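Local coordinates for protein polyguluronate lyase (Corynebacterium sp., PDB 1UAI) that probably cleaves the poly(alpha-L-guluronate) blocks of alginate as a lyase, using a jelly-roll beta-sandwich fold, at residues P43-N48 with P71-R76. Numbering follows the deposited sequence.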
# COMPACT_ATOMS: atom_id res chain seq x y z
N PRO A 43 2.68 -10.03 -13.53
CA PRO A 43 3.69 -9.34 -12.72
C PRO A 43 3.09 -8.53 -11.58
O PRO A 43 3.82 -7.85 -10.85
CB PRO A 43 4.35 -8.43 -13.74
CG PRO A 43 3.15 -7.95 -14.52
CD PRO A 43 2.34 -9.23 -14.73
N TRP A 44 1.78 -8.61 -11.41
CA TRP A 44 1.07 -7.81 -10.40
C TRP A 44 1.34 -8.09 -8.93
O TRP A 44 1.34 -7.17 -8.12
CB TRP A 44 -0.44 -7.91 -10.65
CG TRP A 44 -0.79 -8.01 -12.10
CD1 TRP A 44 -1.43 -9.05 -12.71
CD2 TRP A 44 -0.48 -7.07 -13.13
NE1 TRP A 44 -1.53 -8.82 -14.06
CE2 TRP A 44 -0.96 -7.61 -14.34
CE3 TRP A 44 0.16 -5.82 -13.15
CZ2 TRP A 44 -0.82 -6.94 -15.57
CZ3 TRP A 44 0.29 -5.16 -14.36
CH2 TRP A 44 -0.19 -5.72 -15.56
N PHE A 45 1.54 -9.36 -8.59
CA PHE A 45 1.77 -9.76 -7.20
C PHE A 45 2.62 -11.02 -7.24
O PHE A 45 2.12 -12.12 -7.43
CB PHE A 45 0.41 -10.05 -6.55
CG PHE A 45 0.51 -10.51 -5.12
CD1 PHE A 45 0.96 -9.65 -4.13
CD2 PHE A 45 0.12 -11.80 -4.77
CE1 PHE A 45 1.03 -10.07 -2.80
CE2 PHE A 45 0.19 -12.23 -3.45
CZ PHE A 45 0.64 -11.36 -2.46
N GLN A 46 3.93 -10.84 -7.05
CA GLN A 46 4.86 -11.95 -7.12
C GLN A 46 6.11 -11.65 -6.32
O GLN A 46 6.34 -10.52 -5.90
CB GLN A 46 5.28 -12.15 -8.58
CG GLN A 46 6.03 -10.93 -9.14
CD GLN A 46 6.69 -11.19 -10.47
OE1 GLN A 46 6.04 -11.16 -11.52
NE2 GLN A 46 7.99 -11.44 -10.44
N VAL A 47 6.93 -12.68 -6.10
CA VAL A 47 8.20 -12.47 -5.43
C VAL A 47 9.03 -11.78 -6.52
O VAL A 47 8.89 -12.11 -7.70
CB VAL A 47 8.89 -13.81 -5.06
CG1 VAL A 47 10.29 -13.54 -4.52
CG2 VAL A 47 8.05 -14.55 -4.03
N ASN A 48 9.86 -10.81 -6.15
CA ASN A 48 10.66 -10.15 -7.17
C ASN A 48 11.73 -11.10 -7.71
O ASN A 48 12.01 -12.14 -7.11
CB ASN A 48 11.29 -8.86 -6.63
CG ASN A 48 12.15 -9.07 -5.40
OD1 ASN A 48 12.40 -10.20 -4.98
ND2 ASN A 48 12.61 -7.97 -4.82
N PRO A 71 -6.48 1.84 -9.94
CA PRO A 71 -6.09 0.43 -9.80
C PRO A 71 -5.05 0.18 -8.72
O PRO A 71 -4.26 1.07 -8.38
CB PRO A 71 -5.57 0.09 -11.18
CG PRO A 71 -4.86 1.35 -11.56
CD PRO A 71 -5.83 2.44 -11.12
N ARG A 72 -5.03 -1.04 -8.19
CA ARG A 72 -4.09 -1.37 -7.14
C ARG A 72 -3.75 -2.85 -7.08
O ARG A 72 -4.49 -3.70 -7.58
CB ARG A 72 -4.67 -0.99 -5.78
CG ARG A 72 -5.68 -2.00 -5.24
CD ARG A 72 -6.40 -1.48 -4.01
NE ARG A 72 -7.46 -0.54 -4.36
CZ ARG A 72 -7.73 0.57 -3.67
NH1 ARG A 72 -7.00 0.88 -2.60
NH2 ARG A 72 -8.73 1.35 -4.03
N SER A 73 -2.61 -3.13 -6.47
CA SER A 73 -2.15 -4.48 -6.15
C SER A 73 -1.71 -4.11 -4.74
O SER A 73 -0.62 -3.57 -4.55
CB SER A 73 -0.96 -4.94 -6.97
OG SER A 73 -0.65 -6.27 -6.57
N GLU A 74 -2.55 -4.40 -3.76
CA GLU A 74 -2.27 -3.94 -2.42
C GLU A 74 -2.84 -4.84 -1.33
O GLU A 74 -3.92 -5.41 -1.48
CB GLU A 74 -2.87 -2.53 -2.31
CG GLU A 74 -2.74 -1.77 -1.00
CD GLU A 74 -3.46 -0.43 -1.05
OE1 GLU A 74 -4.64 -0.40 -1.45
OE2 GLU A 74 -2.85 0.60 -0.68
N LEU A 75 -2.10 -4.96 -0.23
CA LEU A 75 -2.52 -5.77 0.91
C LEU A 75 -3.46 -4.96 1.80
O LEU A 75 -3.27 -3.75 1.99
CB LEU A 75 -1.30 -6.21 1.72
CG LEU A 75 -0.25 -7.04 0.98
CD1 LEU A 75 0.98 -7.22 1.87
CD2 LEU A 75 -0.83 -8.39 0.59
N ARG A 76 -4.46 -5.64 2.35
CA ARG A 76 -5.46 -5.04 3.23
C ARG A 76 -5.39 -5.81 4.54
O ARG A 76 -5.51 -7.04 4.56
CB ARG A 76 -6.83 -5.18 2.57
CG ARG A 76 -7.94 -4.34 3.19
CD ARG A 76 -8.52 -4.94 4.47
NE ARG A 76 -9.81 -4.32 4.75
CZ ARG A 76 -10.26 -4.03 5.97
NH1 ARG A 76 -11.45 -3.46 6.11
NH2 ARG A 76 -9.53 -4.30 7.04
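Ser73 reaches across to the backbone of Trp44 and makes the one hydrogen bond between 43-48 and 71-76. Its OG donates to Trp44 O at 2.7 Å. The approach is bent, with a C=O...donor angle of 129°, and the hydroxyl sits above the carbonyl plane, 50° out of it. The serine torsion explains the reach: OG lies anti to the backbone N (chi1 -179°), on a CB that already points toward 43-48. Ser73 is buried, so the bond gives its hydroxyl a polar partner inside the protein. Beside this bond, Phe45 CB rests in van der Waals packing 3.9 Å from Ser73 OG.

The apolar contact is between Phe45 and Leu75. The phenyl ring runs on toward Leu75, where Phe45 CE1 comes 4.2 Å from Leu75 CD2. The methyl meets the ring obliquely. The Phe45 ring also meets Phe56, and its side chain touches Val18 and Leu20, while Leu216 and Leu219 touch Leu75.

The Trp44 indole does not continue the contact. Pro43 CD lies over the centre of one face, 3.7 Å above its plane. The indole turns to Pro21 and Ile22, while the backbones of Trp44 and Gln46 bond to Arg57 and Gln55 of strand 54-59. Glu74, whose CB points away from 43-48, shares its OE1 between salt bridges to Arg72 and Lys191.

Strand 45-47 is an outermost strand of the seven-stranded sheet, whereas 72-79 belongs to the other antiparallel sheet. The contact therefore joins the two sheets of the jelly-roll beta-sandwich through their buried interior.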